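Local coordinates for ErfK/YbiS/YcfS/YnhG family protein (Xylanimonas cellulosilytica, PDB 4LPQ) that probably acts as a peptidoglycan L,D-transpeptidase in cell-wall synthesis, the chain pairing a putative peptidoglycan-binding domain with the catalytic YkuD-type domain, at residues P80-S84 and G85-E89; A187-N190 and W191-S195. All coordinates share one frame; numbering follows the deposited sequence.

Contact 1. Residues P80-S84 and G85-E89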
ATOM      1  N   PRO A  80     -11.676  -1.783  -9.126  1.00 15.43           N
ATOM      2  CA  PRO A  80     -12.229  -1.357  -7.820  1.00 15.43           C
ATOM      3  C   PRO A  80     -13.693  -1.861  -7.690  1.00 16.33           C
ATOM      4  O   PRO A  80     -14.352  -2.201  -8.731  1.00 19.59           O
ATOM      5  CB  PRO A  80     -12.219   0.117  -7.898  1.00 19.71           C
ATOM      6  CG  PRO A  80     -12.264   0.410  -9.348  1.00 23.49           C
ATOM      7  CD  PRO A  80     -11.623  -0.703 -10.087  1.00 20.44           C
ATOM      8  N   ARG A  81     -14.208  -1.857  -6.464  1.00 15.98           N
ATOM      9  CA  ARG A  81     -15.582  -2.175  -6.224  1.00 17.98           C
ATOM     10  C   ARG A  81     -16.534  -0.966  -6.356  1.00 19.51           C
ATOM     11  O   ARG A  81     -17.714  -1.159  -6.704  1.00 23.20           O
ATOM     12  CB  ARG A  81     -15.750  -2.785  -4.854  1.00 22.01           C
ATOM     13  CG  ARG A  81     -15.090  -4.128  -4.734  1.00 20.56           C
ATOM     14  CD  ARG A  81     -15.603  -4.870  -3.537  1.00 26.21           C
ATOM     15  NE  ARG A  81     -14.956  -6.186  -3.405  1.00 26.86           N
ATOM     16  CZ  ARG A  81     -15.371  -7.134  -2.544  1.00 22.89           C
ATOM     17  NH1 ARG A  81     -16.334  -6.798  -1.589  1.00 31.43           N
ATOM     18  NH2 ARG A  81     -14.628  -8.212  -2.512  1.00 32.76           N
ATOM     19  N   SER A  82     -16.057   0.231  -6.021  1.00 18.17           N
ATOM     20  CA  SER A  82     -16.897   1.387  -6.091  1.00 17.41           C
ATOM     21  C   SER A  82     -16.999   1.872  -7.525  1.00 19.65           C
ATOM     22  O   SER A  82     -16.135   1.600  -8.363  1.00 19.56           O
ATOM     23  CB  SER A  82     -16.367   2.481  -5.145  1.00 17.88           C
ATOM     24  OG  SER A  82     -15.096   2.984  -5.592  1.00 16.53           O
ATOM     25  N   SER A  83     -18.061   2.651  -7.779  1.00 21.00           N
ATOM     26  CA  SER A  83     -18.408   3.278  -9.072  1.00 24.42           C
ATOM     27  C   SER A  83     -18.391   4.791  -9.189  1.00 27.70           C
ATOM     28  O   SER A  83     -18.296   5.397 -10.289  1.00 28.09           O
ATOM     29  CB  SER A  83     -19.800   2.891  -9.460  1.00 35.74           C
ATOM     30  OG  SER A  83     -19.831   1.506  -9.668  1.00 33.82           O
ATOM     31  N   SER A  84     -18.578   5.444  -8.075  1.00 23.88           N
ATOM     32  CA  SER A  84     -18.622   6.860  -8.114  0.50 22.01           C
ATOM     33  C   SER A  84     -17.959   7.476  -6.912  1.00 22.22           C
ATOM     34  O   SER A  84     -17.888   6.901  -5.844  1.00 27.50           O
ATOM     35  CB  SER A  84     -20.062   7.318  -8.175  0.50 23.75           C
ATOM     36  OG  SER A  84     -20.717   6.871  -7.029  0.50 32.79           O
ATOM     37  N   GLY A  85     -17.425   8.668  -7.165  1.00 22.57           N
ATOM     38  CA  GLY A  85     -16.797   9.495  -6.170  1.00 23.80           C
ATOM     39  C   GLY A  85     -15.447   9.045  -5.753  1.00 17.92           C
ATOM     40  O   GLY A  85     -14.869   8.131  -6.375  1.00 19.27           O
ATOM     41  N   LYS A  86     -14.901   9.705  -4.769  1.00 19.55           N
ATOM     42  CA  LYS A  86     -13.566   9.408  -4.274  1.00 17.14           C
ATOM     43  C   LYS A  86     -13.692   8.365  -3.167  1.00 17.03           C
ATOM     44  O   LYS A  86     -14.449   8.574  -2.167  1.00 18.25           O
ATOM     45  CB  LYS A  86     -12.973  10.692  -3.798  1.00 20.37           C
ATOM     46  CG  LYS A  86     -11.604  10.454  -3.223  1.00 23.14           C
ATOM     47  CD  LYS A  86     -10.830  11.715  -2.939  1.00 22.43           C
ATOM     48  CE  LYS A  86     -10.328  12.370  -4.166  1.00 24.38           C
ATOM     49  NZ  LYS A  86      -9.405  13.503  -3.959  1.00 25.91           N
ATOM     50  N   VAL A  87     -12.946   7.262  -3.296  1.00 15.86           N
ATOM     51  CA  VAL A  87     -13.059   6.163  -2.322  1.00 14.65           C
ATOM     52  C   VAL A  87     -11.655   5.598  -2.120  1.00 12.41           C
ATOM     53  O   VAL A  87     -10.917   5.439  -3.079  1.00 14.34           O
ATOM     54  CB  VAL A  87     -14.045   5.093  -2.861  1.00 15.22           C
ATOM     55  CG1 VAL A  87     -14.151   3.951  -1.836  1.00 15.90           C
ATOM     56  CG2 VAL A  87     -15.360   5.692  -3.262  1.00 17.17           C
ATOM     57  N   VAL A  88     -11.344   5.335  -0.863  1.00 12.41           N
ATOM     58  CA  VAL A  88     -10.168   4.557  -0.525  1.00 12.22           C
ATOM     59  C   VAL A  88     -10.616   3.118  -0.284  1.00 13.71           C
ATOM     60  O   VAL A  88     -11.423   2.863   0.595  1.00 14.95           O
ATOM     61  CB  VAL A  88      -9.493   5.104   0.720  1.00 13.52           C
ATOM     62  CG1 VAL A  88      -8.331   4.212   1.177  1.00 15.38           C
ATOM     63  CG2 VAL A  88      -8.938   6.484   0.407  1.00 15.27           C
ATOM     64  N   GLU A  89     -10.160   2.218  -1.151  1.00 12.59           N
ATOM     65  CA  GLU A  89     -10.506   0.825  -1.019  1.00 12.94           C
ATOM     66  C   GLU A  89      -9.292   0.083  -0.489  1.00 12.26           C
ATOM     67  O   GLU A  89      -8.162   0.256  -0.986  1.00 14.82           O
ATOM     68  CB  GLU A  89     -10.930   0.227  -2.361  1.00 13.75           C
ATOM     69  CG  GLU A  89     -12.156   0.896  -2.945  1.00 15.41           C
ATOM     70  CD  GLU A  89     -12.829   0.237  -4.160  1.00 15.71           C
ATOM     71  OE1 GLU A  89     -12.525  -0.982  -4.366  1.00 16.82           O
ATOM     72  OE2 GLU A  89     -13.586   0.959  -4.860  1.00 16.96           O
TER
HETATM   73  O   HOH W   1     -15.196   5.332  -7.187  1.00 19.42           O
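E89 holds the backbone of R81 and S82 with its carboxylate, closing the turn that leads into the first strand of the YkuD-type catalytic domain. Residues 80-84 run out as an irregular loop, and the chain nearly reverses at S84 and G85, so that 85-89 comes back alongside it with V87 and E89 facing the loop. The carboxylate spans two consecutive backbone amides. OE1 of E89 takes the N-H of R81 on its syn lone pair, at 2.8 Å and almost straight (172°). OE2 of E89 receives N of S82, also at 2.8 Å and also on the syn side, but from 32° out of the carboxylate plane. OG of S82 then donates to OE2 of E89 nearly in line with its C-O bond, at 2.6 Å. With CG anti to its own carbonyl carbon (chi1 -61°) and the chain extended beyond it, E89 reaches across to the loop. The hydroxyl of Y207 bonds OE1 as well, so this buried acid is gripped from several directions, which probably favours the charged form.

Apolar atoms fill in around the polar core. CB of P80 lies 3.4 Å from OE2 of E89, and CG2 of V87 comes within 3.6 Å of OG of S82. The R81 chain, extended from CG to NE, runs past the carboxylate to a cation-pi contact with Y207, its NE remaining 5.8 Å from OE1 of E89. P80, S82 and E89 all touch V100 on strand 96-101. G85, with a positive phi, turns the chain back and gives its N-H to OD1 of D102. Between the two limbs of the turn one water donates to both sides, to OG of S82 at 2.8 Å and to O of G85 at 2.9 Å.

Contact 2. Residues A187-N190 and W191-S195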
ATOM      1  N   ALA A 187       5.667   8.381   2.144  1.00 13.53           N
ATOM      2  CA  ALA A 187       5.494   9.050   0.887  1.00 14.03           C
ATOM      3  C   ALA A 187       4.092   8.861   0.324  1.00 12.72           C
ATOM      4  O   ALA A 187       3.488   9.779  -0.203  1.00 14.28           O
ATOM      5  CB  ALA A 187       6.553   8.619  -0.074  1.00 14.90           C
ATOM      6  N   ALA A 188       3.602   7.621   0.376  1.00 11.82           N
ATOM      7  CA  ALA A 188       2.245   7.347  -0.096  1.00 12.34           C
ATOM      8  C   ALA A 188       1.246   8.136   0.767  1.00 11.95           C
ATOM      9  O   ALA A 188       0.293   8.694   0.229  1.00 12.86           O
ATOM     10  CB  ALA A 188       1.915   5.842  -0.085  1.00 13.65           C
HETATM   11  N   MSE A 189       1.456   8.194   2.052  1.00 11.88           N
HETATM   12  CA  MSE A 189       0.531   8.903   2.950  1.00 12.51           C
HETATM   13  C   MSE A 189       0.565  10.411   2.575  1.00 13.81           C
HETATM   14  O   MSE A 189      -0.501  11.029   2.523  1.00 13.98           O
HETATM   15  CB  MSE A 189       0.920   8.677   4.408  1.00 12.77           C
HETATM   16  CG  MSE A 189      -0.254   9.000   5.298  1.00 14.08           C
HETATM   17 SE   MSE A 189      -1.647   7.588   5.114  0.70 14.31          SE
HETATM   18  CE  MSE A 189      -3.211   8.633   5.545  1.00 14.42           C
ATOM     19  N   ASN A 190       1.733  10.968   2.304  1.00 13.40           N
ATOM     20  CA  ASN A 190       1.841  12.345   1.947  1.00 13.43           C
ATOM     21  C   ASN A 190       1.107  12.629   0.651  1.00 13.04           C
ATOM     22  O   ASN A 190       0.419  13.659   0.527  1.00 15.59           O
ATOM     23  CB  ASN A 190       3.317  12.795   1.859  1.00 15.16           C
ATOM     24  CG  ASN A 190       4.036  12.767   3.194  1.00 15.72           C
ATOM     25  OD1 ASN A 190       3.444  12.870   4.259  1.00 15.89           O
ATOM     26  ND2 ASN A 190       5.358  12.655   3.102  1.00 17.10           N
ATOM     27  N   TRP A 191       1.219  11.710  -0.287  1.00 13.62           N
ATOM     28  CA  TRP A 191       0.520  11.816  -1.540  1.00 13.89           C
ATOM     29  C   TRP A 191      -1.005  11.833  -1.327  1.00 13.96           C
ATOM     30  O   TRP A 191      -1.724  12.705  -1.881  1.00 15.27           O
ATOM     31  CB  TRP A 191       0.945  10.773  -2.549  1.00 14.22           C
ATOM     32  CG  TRP A 191       0.242  10.848  -3.857  1.00 14.41           C
ATOM     33  CD1 TRP A 191       0.588  11.674  -4.891  1.00 16.77           C
ATOM     34  CD2 TRP A 191      -0.986  10.202  -4.241  1.00 15.55           C
ATOM     35  NE1 TRP A 191      -0.351  11.542  -5.917  1.00 16.24           N
ATOM     36  CE2 TRP A 191      -1.327  10.656  -5.533  1.00 13.91           C
ATOM     37  CE3 TRP A 191      -1.817   9.258  -3.630  1.00 16.85           C
ATOM     38  CZ2 TRP A 191      -2.477  10.229  -6.192  1.00 16.28           C
ATOM     39  CZ3 TRP A 191      -2.952   8.827  -4.266  1.00 16.54           C
ATOM     40  CH2 TRP A 191      -3.288   9.287  -5.572  1.00 16.23           C
ATOM     41  N   LEU A 192      -1.526  10.911  -0.528  1.00 13.29           N
ATOM     42  CA  LEU A 192      -2.937  10.855  -0.189  1.00 13.69           C
ATOM     43  C   LEU A 192      -3.386  12.168   0.412  1.00 12.88           C
ATOM     44  O   LEU A 192      -4.438  12.683   0.015  1.00 14.94           O
ATOM     45  CB  LEU A 192      -3.187   9.710   0.772  1.00 14.21           C
ATOM     46  CG  LEU A 192      -3.097   8.309   0.177  1.00 13.90           C
ATOM     47  CD1 LEU A 192      -3.105   7.250   1.280  1.00 14.11           C
ATOM     48  CD2 LEU A 192      -4.180   8.042  -0.839  1.00 14.92           C
ATOM     49  N   TRP A 193      -2.638  12.744   1.380  1.00 14.67           N
ATOM     50  CA  TRP A 193      -3.008  13.968   2.019  1.00 14.32           C
ATOM     51  C   TRP A 193      -2.971  15.157   1.092  1.00 15.39           C
ATOM     52  O   TRP A 193      -3.883  15.992   1.057  1.00 16.53           O
ATOM     53  CB  TRP A 193      -2.146  14.228   3.234  1.00 15.45           C
ATOM     54  CG  TRP A 193      -2.483  13.634   4.501  1.00 16.28           C
ATOM     55  CD1 TRP A 193      -2.241  12.302   4.881  1.00 16.45           C
ATOM     56  CD2 TRP A 193      -2.986  14.306   5.670  1.00 13.75           C
ATOM     57  NE1 TRP A 193      -2.589  12.135   6.183  1.00 14.66           N
ATOM     58  CE2 TRP A 193      -3.045  13.328   6.709  1.00 14.35           C
ATOM     59  CE3 TRP A 193      -3.346  15.590   5.964  1.00 16.71           C
ATOM     60  CZ2 TRP A 193      -3.417  13.625   7.995  1.00 15.80           C
ATOM     61  CZ3 TRP A 193      -3.734  15.879   7.219  1.00 18.03           C
ATOM     62  CH2 TRP A 193      -3.742  14.911   8.246  1.00 17.76           C
ATOM     63  N   ASP A 194      -1.830  15.322   0.425  1.00 16.08           N
ATOM     64  CA  ASP A 194      -1.404  16.622  -0.113  1.00 17.29           C
ATOM     65  C   ASP A 194      -1.603  16.775  -1.603  1.00 17.64           C
ATOM     66  O   ASP A 194      -1.747  17.847  -2.082  1.00 21.48           O
ATOM     67  CB  ASP A 194       0.044  16.907   0.234  1.00 16.77           C
ATOM     68  CG  ASP A 194       0.355  16.961   1.695  1.00 18.36           C
ATOM     69  OD1 ASP A 194      -0.545  17.286   2.494  1.00 21.86           O
ATOM     70  OD2 ASP A 194       1.551  16.622   2.020  1.00 20.65           O
ATOM     71  N   SER A 195      -1.585  15.669  -2.310  1.00 17.25           N
ATOM     72  CA  SER A 195      -1.709  15.685  -3.765  0.50 18.79           C
ATOM     73  C   SER A 195      -3.070  15.207  -4.217  1.00 18.05           C
ATOM     74  O   SER A 195      -3.792  15.896  -4.943  1.00 21.76           O
ATOM     75  CB  SER A 195      -0.549  14.902  -4.432  0.50 25.06           C
ATOM     76  OG  SER A 195      -0.654  14.980  -5.849  0.50 27.97           O
TER
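M189 and W193, one turn apart on helix 186-196, form the tight side of this contact. M189, a selenomethionine, leaves the backbone with CG anti to N (chi1 -161°) and then bends at chi2 (72°), which brings the end of the chain alongside the pyrrole side of the indole. CG and CE both touch the ring, CE of M189 lying 3.6 Å from NE1 of W193. CD1 of L192 meets SE of M189 at 4.1 Å. The side chains also pack on backbone carbonyls, CD1 of W193 bringing the edge of its ring within 3.2 Å of O of M189 and CG of L192 sitting 3.4 Å from O of A188. Bonds from i+4 to i link the two segments, among them W193 N to M189 O at 3.0 Å, and the helix widens to a pi-type turn at 191-195.

The solvent side is looser and polar. N of D194 donates to O of N190 at 2.8 Å, but between the side chains the nearest approach is CB of N190 to OD2 of D194, 4.2 Å. OD1 of N190 accepts from R156 and W155, and OD1 of D194 forms a salt bridge with R156, whose carbonyl oxygen accepts the indole N-H of W193.

The M189 side chain is about 5 Å from that of H167, a predicted active-site residue, so the packed face borders the probable catalytic centre. A188 and L192 rest on I109 of strand 104-110, W191 reaches V106 and R107 of the same strand and stacks on W196, and R156 ties the outer face to strand 154-159.

How the contacts relate
Both contacts are local and partly buried, yet they hold different elements: contact 1 fixes an entry loop to strand 86-91, and contact 2 lies in the catalytic domain, wholly within helix 186-196. Their centres are 18 Å apart and they do not touch, although their nearest atoms come to about 5 Å. Contact 1 has a buried carboxylate, probably charged, that organises backbone amides, with exposed serines at the bend; in contact 2 the buried part is apolar, with two partly exposed tryptophans flanking it, and charge is kept to the outer face. Contact 1 is away from the predicted active site, whereas contact 2 borders it. W196, ending the contact 2 helix, makes a cation-pi contact with K86.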